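PDB 2PRD: inorganic pyrophosphatase, which catalyses the magnesium-dependent hydrolysis of inorganic pyrophosphate to two phosphate ions and works as a homohexamer. Local coordinates for residues A[28-33]-A[39-44]; A[52-57]-A[77-82]. All blocks are in the same frame, centred on the assembly; numbering follows the deposited sequence.

Interaction 1 comes first along the chain: strand 28-33 turns back after a five-residue connection and pairs with 39-44, which closes a beta hairpin. The chain then runs on into 52-57, and interaction 2 closes a wider loop of 19 residues that includes strand 70-74 and ends in the 77-82 segment. The two contacts are therefore in series; neither nests in nor crosses the other. Their centres lie about 12 Å apart and they touch directly: Tyr30 CD2 is 3.6 Å from Pro81 CG, and Lys29 NZ is 3.9 Å from Tyr55 CE2. The hairpin is thus packed against strand 54-57 of the central mixed sheet and the loop beside it.

Interaction 1: A[28-33]-A[39-44]; sequences NKYEYD and IKLDRV. With SO4 (sulfate ion), chain B.
Lys29 and Arg43 face each other across an antiparallel pair, and backbone bonds set the register. Lys29 N donates to Arg43 O at 2.8 Å, while Lys29 O accepts from both Asp42 N (2.9 Å) and Arg43 N (3.2 Å). Two residues opposite one identify a classic beta bulge; beyond it Glu31 and Lys40 exchange a regular pair of bonds, the one from Lys40 N to Glu31 O almost straight at 176°.

Apolar packing occupies the face carrying Tyr30, Tyr32, Ile39 and Leu41. Ile39 CG2 lies 3.8 Å from Tyr30 CD1, Leu41 CD1 touches the same ring at CE1, and Ile39 CD1 meets the Tyr32 ring at its edge.

Charged groups gather on the other face. The Arg43 chain runs extended from CG to NE and carries its guanidinium to a bound sulfate: NH1 donates to sulfate O4 (2.9 Å) and NH2 to O2 (3.1 Å, 179°). NH1 also reaches Asp42 OD2 at 3.1 Å, nearly in the guanidinium plane, and Glu143 pairs with NE, which together fix the group's rotation. Lys29 CG lies over one guanidinium face, toward its rim, and Lys29 NZ bonds weakly to sulfate O3. The like-charged Glu31 and Asp42 carboxylates lie stacked, planes 19° apart; Lys29, a long ion pair to Glu31, and Arg43 probably offset the repulsion.

A leucine in place of Arg43 removes two sulfate donors and would probably leave the anion more loosely held and Asp42 and Glu143 without this cationic mate.

Lys29 and Arg43 are predicted substrate ligands, so the bulged hairpin probably forms one wall of the pyrophosphatase active site, the sulfate plausibly replacing a phosphate.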
ATOM      1  N   ASN A  28       5.527 -12.909   4.085  1.00 12.00           N
ATOM      2  CA  ASN A  28       6.708 -12.942   4.961  1.00 10.32           C
ATOM      3  C   ASN A  28       6.315 -13.709   6.219  1.00  8.37           C
ATOM      4  O   ASN A  28       5.548 -13.260   7.074  1.00 17.55           O
ATOM      5  CB  ASN A  28       7.279 -11.575   5.273  1.00  5.86           C
ATOM      6  CG  ASN A  28       8.212 -10.993   4.255  1.00  1.16           C
ATOM      7  OD1 ASN A  28       8.855 -11.640   3.430  1.00  6.43           O
ATOM      8  ND2 ASN A  28       8.418  -9.676   4.359  1.00  3.99           N
ATOM      9  N   LYS A  29       6.793 -14.968   6.299  1.00  8.92           N
ATOM     10  CA  LYS A  29       6.425 -15.808   7.440  1.00  8.97           C
ATOM     11  C   LYS A  29       7.323 -15.547   8.638  1.00  5.59           C
ATOM     12  O   LYS A  29       8.339 -16.206   8.721  1.00 11.49           O
ATOM     13  CB  LYS A  29       6.527 -17.275   7.012  1.00 12.70           C
ATOM     14  CG  LYS A  29       5.556 -18.234   7.629  1.00 11.77           C
ATOM     15  CD  LYS A  29       5.848 -18.547   9.087  1.00 14.21           C
ATOM     16  CE  LYS A  29       4.946 -19.687   9.587  1.00 17.43           C
ATOM     17  NZ  LYS A  29       4.950 -19.726  11.095  1.00 15.54           N
ATOM     18  N   TYR A  30       6.922 -14.668   9.510  1.00  5.07           N
ATOM     19  CA  TYR A  30       7.632 -14.304  10.713  1.00  5.15           C
ATOM     20  C   TYR A  30       7.229 -15.222  11.876  1.00  8.26           C
ATOM     21  O   TYR A  30       6.148 -15.788  11.867  1.00 13.31           O
ATOM     22  CB  TYR A  30       7.233 -12.894  11.214  1.00  6.27           C
ATOM     23  CG  TYR A  30       7.607 -11.785  10.280  1.00  4.71           C
ATOM     24  CD1 TYR A  30       8.969 -11.540  10.039  1.00  8.17           C
ATOM     25  CD2 TYR A  30       6.654 -10.967   9.680  1.00  7.80           C
ATOM     26  CE1 TYR A  30       9.340 -10.501   9.194  1.00  9.08           C
ATOM     27  CE2 TYR A  30       7.025  -9.986   8.774  1.00 13.30           C
ATOM     28  CZ  TYR A  30       8.375  -9.766   8.563  1.00  8.30           C
ATOM     29  OH  TYR A  30       8.775  -8.719   7.747  1.00 19.15           O
ATOM     30  N   GLU A  31       8.117 -15.251  12.863  1.00  8.74           N
ATOM     31  CA  GLU A  31       7.851 -16.060  14.056  1.00  7.09           C
ATOM     32  C   GLU A  31       8.523 -15.421  15.267  1.00  8.86           C
ATOM     33  O   GLU A  31       9.636 -14.945  15.054  1.00 11.51           O
ATOM     34  CB  GLU A  31       8.664 -17.350  13.958  1.00 12.00           C
ATOM     35  CG  GLU A  31       7.950 -18.442  13.218  1.00 39.63           C
ATOM     36  CD  GLU A  31       8.865 -19.681  13.191  1.00 46.03           C
ATOM     37  OE1 GLU A  31       9.940 -19.494  13.805  1.00 51.00           O
ATOM     38  OE2 GLU A  31       8.457 -20.668  12.551  1.00 49.62           O
ATOM     39  N   TYR A  32       7.899 -15.588  16.414  1.00 12.02           N
ATOM     40  CA  TYR A  32       8.547 -15.048  17.620  1.00 10.83           C
ATOM     41  C   TYR A  32       9.506 -16.121  18.125  1.00 11.32           C
ATOM     42  O   TYR A  32       9.116 -17.284  18.201  1.00 16.46           O
ATOM     43  CB  TYR A  32       7.518 -14.723  18.675  1.00 11.95           C
ATOM     44  CG  TYR A  32       8.190 -14.323  19.961  1.00 17.04           C
ATOM     45  CD1 TYR A  32       8.733 -13.051  20.052  1.00 16.68           C
ATOM     46  CD2 TYR A  32       8.299 -15.202  21.039  1.00 22.18           C
ATOM     47  CE1 TYR A  32       9.368 -12.643  21.233  1.00 15.62           C
ATOM     48  CE2 TYR A  32       8.935 -14.805  22.213  1.00 20.07           C
ATOM     49  CZ  TYR A  32       9.461 -13.528  22.281  1.00 20.45           C
ATOM     50  OH  TYR A  32      10.070 -13.071  23.435  1.00 23.46           O
ATOM     51  N   ASP A  33      10.714 -15.713  18.356  1.00 15.75           N
ATOM     52  CA  ASP A  33      11.822 -16.496  18.842  1.00 21.92           C
ATOM     53  C   ASP A  33      12.176 -16.146  20.292  1.00 20.25           C
ATOM     54  O   ASP A  33      12.894 -15.175  20.552  1.00 23.90           O
ATOM     55  CB  ASP A  33      13.066 -16.220  17.965  1.00 20.88           C
ATOM     56  CG  ASP A  33      14.122 -17.288  18.266  1.00 28.97           C
ATOM     57  OD1 ASP A  33      14.363 -17.542  19.458  1.00 26.05           O
ATOM     58  OD2 ASP A  33      14.669 -17.892  17.315  1.00 33.87           O
ATOM     59  N   ILE A  39      11.269 -10.996  16.897  1.00 12.60           N
ATOM     60  CA  ILE A  39      10.536 -11.624  15.754  1.00 10.13           C
ATOM     61  C   ILE A  39      11.590 -11.930  14.708  1.00  8.31           C
ATOM     62  O   ILE A  39      12.411 -11.057  14.424  1.00 11.47           O
ATOM     63  CB  ILE A  39       9.400 -10.739  15.258  1.00 15.35           C
ATOM     64  CG1 ILE A  39       8.090 -11.217  15.900  1.00 14.10           C
ATOM     65  CG2 ILE A  39       9.173 -10.845  13.750  1.00  9.74           C
ATOM     66  CD1 ILE A  39       7.570 -10.591  17.116  1.00 18.88           C
ATOM     67  N   LYS A  40      11.590 -13.165  14.215  1.00  8.02           N
ATOM     68  CA  LYS A  40      12.567 -13.533  13.213  1.00  7.77           C
ATOM     69  C   LYS A  40      11.833 -13.928  11.937  1.00 10.02           C
ATOM     70  O   LYS A  40      10.679 -14.352  12.048  1.00  9.62           O
ATOM     71  CB  LYS A  40      13.309 -14.773  13.726  1.00 11.30           C
ATOM     72  CG  LYS A  40      14.428 -15.196  12.779  1.00 26.02           C
ATOM     73  CD  LYS A  40      15.260 -16.303  13.441  1.00 39.52           C
ATOM     74  CE  LYS A  40      14.579 -17.659  13.303  1.00 47.15           C
ATOM     75  NZ  LYS A  40      15.014 -18.365  12.058  1.00 47.48           N
ATOM     76  N   LEU A  41      12.544 -13.844  10.822  1.00 10.71           N
ATOM     77  CA  LEU A  41      11.847 -14.284   9.583  1.00  7.44           C
ATOM     78  C   LEU A  41      12.173 -15.761   9.436  1.00 13.78           C
ATOM     79  O   LEU A  41      13.341 -16.111   9.327  1.00 13.96           O
ATOM     80  CB  LEU A  41      12.342 -13.529   8.374  1.00  6.92           C
ATOM     81  CG  LEU A  41      11.704 -14.092   7.078  1.00  4.31           C
ATOM     82  CD1 LEU A  41      10.460 -13.208   6.849  1.00  4.59           C
ATOM     83  CD2 LEU A  41      12.694 -14.042   5.961  1.00  7.18           C
ATOM     84  N   ASP A  42      11.108 -16.544   9.483  1.00 11.76           N
ATOM     85  CA  ASP A  42      11.308 -17.994   9.342  1.00  7.84           C
ATOM     86  C   ASP A  42      11.523 -18.268   7.872  1.00 12.79           C
ATOM     87  O   ASP A  42      12.450 -18.988   7.456  1.00 11.00           O
ATOM     88  CB  ASP A  42      10.064 -18.650   9.940  1.00 15.07           C
ATOM     89  CG  ASP A  42      10.275 -20.151   9.760  1.00 30.16           C
ATOM     90  OD1 ASP A  42      11.175 -20.695  10.448  1.00 29.21           O
ATOM     91  OD2 ASP A  42       9.576 -20.693   8.893  1.00 26.63           O
ATOM     92  N   ARG A  43      10.706 -17.623   7.020  1.00  8.74           N
ATOM     93  CA  ARG A  43      10.919 -17.823   5.579  1.00  4.60           C
ATOM     94  C   ARG A  43       9.887 -16.993   4.837  1.00  8.14           C
ATOM     95  O   ARG A  43       8.946 -16.569   5.486  1.00 15.08           O
ATOM     96  CB  ARG A  43      10.673 -19.280   5.184  1.00  6.93           C
ATOM     97  CG  ARG A  43       9.199 -19.688   5.121  1.00  5.77           C
ATOM     98  CD  ARG A  43       9.034 -21.178   4.990  1.00 11.40           C
ATOM     99  NE  ARG A  43       7.661 -21.651   4.919  1.00 18.00           N
ATOM    100  CZ  ARG A  43       6.828 -21.925   5.907  1.00 21.99           C
ATOM    101  NH1 ARG A  43       7.181 -21.786   7.196  1.00 21.58           N
ATOM    102  NH2 ARG A  43       5.610 -22.380   5.707  1.00 20.34           N
ATOM    103  N   VAL A  44      10.120 -16.863   3.558  1.00  9.64           N
ATOM    104  CA  VAL A  44       9.211 -16.194   2.609  1.00  8.59           C
ATOM    105  C   VAL A  44       8.492 -17.326   1.885  1.00 10.29           C
ATOM    106  O   VAL A  44       9.155 -18.238   1.408  1.00 10.72           O
ATOM    107  CB  VAL A  44       9.979 -15.300   1.638  1.00  7.91           C
ATOM    108  CG1 VAL A  44       9.092 -14.510   0.686  1.00 13.81           C
ATOM    109  CG2 VAL A  44      10.835 -14.306   2.408  1.00  8.59           C
TER
HETATM  110  S   SO4 B 175       4.349 -23.353   9.478  1.00 25.08           S
HETATM  111  O1  SO4 B 175       4.497 -24.843   9.582  1.00 26.08           O
HETATM  112  O2  SO4 B 175       3.751 -23.027   8.134  1.00 28.78           O
HETATM  113  O3  SO4 B 175       3.662 -22.630  10.583  1.00 23.32           O
HETATM  114  O4  SO4 B 175       5.783 -22.833   9.486  1.00 37.22           O

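Interaction 2: A[52-57]-A[77-82]; sequences PGDYGF and YPLLPG
The Asp54 carboxylate overlaps the side chain of Leu79, the two chains crossing at about a right angle. Leu79 CD1 lies 3.7 Å from Asp54 CG, and Leu79 CB comes within 3.5 Å of Asp54 OD2, so the leucine branch crosses the carboxylate while its own backbone amide is held by it.

That amide provides the hydrogen bond across the two segments. Leu79 N donates to Asp54 OD2 over 2.7 Å, with an N-H...O angle of 176°; the line is thus almost straight, although the donor approaches from the syn side and stands 34° out of the carboxylate plane. Asp54 CB already points toward the loop, and with CG anti to the carbonyl carbon (chi1 -49°) OD2 comes up to the Leu79 amide. Pro78 adds only a brush, its CA 3.5 Å from Asp54 OD2.

The buried carboxylate has further donors. Arg24 N also bonds to OD2, so two backbone amides grip that oxygen, and Ser75 OG bonds to OD1. With both oxygens engaged, the group is fixed in rotation, and the amides would be expected to favour its charged form.

The contact is small, burying 121 Å² in total, and amounts to one acidic side chain bonded to a loop that lacks regular structure. Asp54 opens strand 54-57, which runs between strands 15-22 and 70-74 of the mixed sheet, antiparallel to each. Leu79 also packs on Ile20 of strand 15-22 and on Asn28 of a neighbouring subunit, placing the 77-82 loop, on its way from strand 70-74 to strand 84-97, between the sheet and that subunit.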
ATOM      1  N   PRO A  52      -4.313 -15.852   4.733  1.00  8.21           N
ATOM      2  CA  PRO A  52      -5.710 -15.446   4.598  1.00  6.48           C
ATOM      3  C   PRO A  52      -6.237 -14.720   5.803  1.00 11.69           C
ATOM      4  O   PRO A  52      -7.347 -14.134   5.799  1.00 15.06           O
ATOM      5  CB  PRO A  52      -6.355 -16.769   4.170  1.00  5.26           C
ATOM      6  CG  PRO A  52      -5.624 -17.721   5.126  1.00  7.33           C
ATOM      7  CD  PRO A  52      -4.170 -17.316   4.895  1.00 10.11           C
ATOM      8  N   GLY A  53      -5.488 -14.640   6.894  1.00  6.16           N
ATOM      9  CA  GLY A  53      -5.940 -13.887   8.099  1.00  6.08           C
ATOM     10  C   GLY A  53      -4.672 -13.707   8.901  1.00  2.82           C
ATOM     11  O   GLY A  53      -3.698 -14.347   8.440  1.00  7.52           O
ATOM     12  N   ASP A  54      -4.690 -12.975   9.981  1.00  9.63           N
ATOM     13  CA  ASP A  54      -3.516 -12.757  10.826  1.00  9.39           C
ATOM     14  C   ASP A  54      -3.193 -13.992  11.651  1.00  9.94           C
ATOM     15  O   ASP A  54      -4.094 -14.554  12.270  1.00 11.62           O
ATOM     16  CB  ASP A  54      -3.659 -11.493  11.755  1.00  1.16           C
ATOM     17  CG  ASP A  54      -4.095 -10.269  11.050  1.00  3.37           C
ATOM     18  OD1 ASP A  54      -5.308 -10.031  10.905  1.00  7.30           O
ATOM     19  OD2 ASP A  54      -3.219  -9.444  10.648  1.00  6.80           O
ATOM     20  N   TYR A  55      -1.944 -14.432  11.609  1.00  9.06           N
ATOM     21  CA  TYR A  55      -1.521 -15.636  12.298  1.00  8.51           C
ATOM     22  C   TYR A  55      -0.653 -15.432  13.529  1.00  4.01           C
ATOM     23  O   TYR A  55       0.316 -14.686  13.509  1.00 11.43           O
ATOM     24  CB  TYR A  55      -0.821 -16.535  11.247  1.00  8.40           C
ATOM     25  CG  TYR A  55      -0.377 -17.889  11.768  1.00  8.03           C
ATOM     26  CD1 TYR A  55      -1.297 -18.934  11.832  1.00 12.12           C
ATOM     27  CD2 TYR A  55       0.924 -18.154  12.158  1.00 12.77           C
ATOM     28  CE1 TYR A  55      -0.926 -20.209  12.287  1.00 15.40           C
ATOM     29  CE2 TYR A  55       1.312 -19.406  12.581  1.00 14.88           C
ATOM     30  CZ  TYR A  55       0.379 -20.410  12.650  1.00 18.18           C
ATOM     31  OH  TYR A  55       0.730 -21.672  13.099  1.00 27.04           O
ATOM     32  N   GLY A  56      -0.954 -16.202  14.618  1.00  4.72           N
ATOM     33  CA  GLY A  56      -0.058 -15.935  15.798  1.00  3.27           C
ATOM     34  C   GLY A  56      -0.320 -17.111  16.740  1.00 11.62           C
ATOM     35  O   GLY A  56      -0.871 -18.076  16.240  1.00 12.04           O
ATOM     36  N   PHE A  57       0.023 -16.908  17.979  1.00  9.17           N
ATOM     37  CA  PHE A  57      -0.145 -17.982  18.969  1.00 11.59           C
ATOM     38  C   PHE A  57      -0.801 -17.496  20.219  1.00 10.88           C
ATOM     39  O   PHE A  57      -0.740 -16.271  20.431  1.00 11.06           O
ATOM     40  CB  PHE A  57       1.274 -18.551  19.264  1.00  7.26           C
ATOM     41  CG  PHE A  57       2.207 -17.644  20.013  1.00 10.85           C
ATOM     42  CD1 PHE A  57       2.156 -17.492  21.394  1.00 12.65           C
ATOM     43  CD2 PHE A  57       3.194 -16.932  19.344  1.00 13.81           C
ATOM     44  CE1 PHE A  57       2.994 -16.648  22.067  1.00 11.35           C
ATOM     45  CE2 PHE A  57       4.048 -16.070  20.005  1.00 11.43           C
ATOM     46  CZ  PHE A  57       3.974 -15.938  21.378  1.00 11.76           C
ATOM     47  N   TYR A  77      -8.571  -4.933   9.275  1.00  8.21           N
ATOM     48  CA  TYR A  77      -7.275  -4.412   8.784  1.00  8.79           C
ATOM     49  C   TYR A  77      -6.167  -5.314   9.332  1.00 12.09           C
ATOM     50  O   TYR A  77      -6.246  -5.695  10.516  1.00 14.16           O
ATOM     51  CB  TYR A  77      -7.048  -2.981   9.289  1.00  4.93           C
ATOM     52  CG  TYR A  77      -8.158  -1.985   9.135  1.00 10.91           C
ATOM     53  CD1 TYR A  77      -8.629  -1.651   7.859  1.00 10.88           C
ATOM     54  CD2 TYR A  77      -8.698  -1.297  10.226  1.00  8.40           C
ATOM     55  CE1 TYR A  77      -9.635  -0.716   7.669  1.00  6.08           C
ATOM     56  CE2 TYR A  77      -9.717  -0.394  10.027  1.00  9.50           C
ATOM     57  CZ  TYR A  77     -10.157  -0.090   8.768  1.00  9.14           C
ATOM     58  OH  TYR A  77     -11.152   0.854   8.585  1.00  9.26           O
ATOM     59  N   PRO A  78      -5.207  -5.654   8.476  1.00 11.07           N
ATOM     60  CA  PRO A  78      -4.109  -6.557   8.896  1.00  5.82           C
ATOM     61  C   PRO A  78      -3.402  -5.957  10.092  1.00  8.46           C
ATOM     62  O   PRO A  78      -3.290  -4.716  10.203  1.00 11.36           O
ATOM     63  CB  PRO A  78      -3.215  -6.643   7.663  1.00  4.67           C
ATOM     64  CG  PRO A  78      -4.137  -6.272   6.513  1.00  7.23           C
ATOM     65  CD  PRO A  78      -5.077  -5.189   7.089  1.00  4.85           C
ATOM     66  N   LEU A  79      -2.935  -6.820  10.972  1.00  4.36           N
ATOM     67  CA  LEU A  79      -2.223  -6.383  12.190  1.00  5.51           C
ATOM     68  C   LEU A  79      -0.754  -6.386  11.947  1.00 10.37           C
ATOM     69  O   LEU A  79      -0.340  -6.466  10.755  1.00 17.86           O
ATOM     70  CB  LEU A  79      -2.736  -7.296  13.328  1.00  2.09           C
ATOM     71  CG  LEU A  79      -4.276  -7.276  13.465  1.00  4.28           C
ATOM     72  CD1 LEU A  79      -4.796  -8.487  14.209  1.00 10.78           C
ATOM     73  CD2 LEU A  79      -4.682  -5.998  14.235  1.00  5.32           C
ATOM     74  N   LEU A  80       0.056  -6.224  12.971  1.00  6.12           N
ATOM     75  CA  LEU A  80       1.537  -6.205  12.763  1.00  8.65           C
ATOM     76  C   LEU A  80       2.178  -7.249  13.640  1.00  6.80           C
ATOM     77  O   LEU A  80       1.572  -7.607  14.667  1.00  9.65           O
ATOM     78  CB  LEU A  80       2.005  -4.828  13.266  1.00  7.56           C
ATOM     79  CG  LEU A  80       1.920  -3.641  12.317  1.00 10.39           C
ATOM     80  CD1 LEU A  80       2.141  -2.329  13.033  1.00  7.07           C
ATOM     81  CD2 LEU A  80       2.969  -3.796  11.222  1.00 13.40           C
ATOM     82  N   PRO A  81       3.347  -7.752  13.250  1.00 10.82           N
ATOM     83  CA  PRO A  81       4.026  -8.752  14.059  1.00  7.24           C
ATOM     84  C   PRO A  81       4.338  -8.227  15.434  1.00  5.64           C
ATOM     85  O   PRO A  81       4.840  -7.070  15.558  1.00  6.45           O
ATOM     86  CB  PRO A  81       5.308  -9.093  13.286  1.00  6.56           C
ATOM     87  CG  PRO A  81       5.037  -8.599  11.897  1.00  9.98           C
ATOM     88  CD  PRO A  81       4.086  -7.394  12.032  1.00  3.28           C
ATOM     89  N   GLY A  82       4.116  -9.040  16.434  1.00  6.39           N
ATOM     90  CA  GLY A  82       4.441  -8.666  17.811  1.00  5.62           C
ATOM     91  C   GLY A  82       3.436  -7.902  18.595  1.00  7.02           C
ATOM     92  O   GLY A  82       3.756  -7.571  19.769  1.00 12.39           O
TER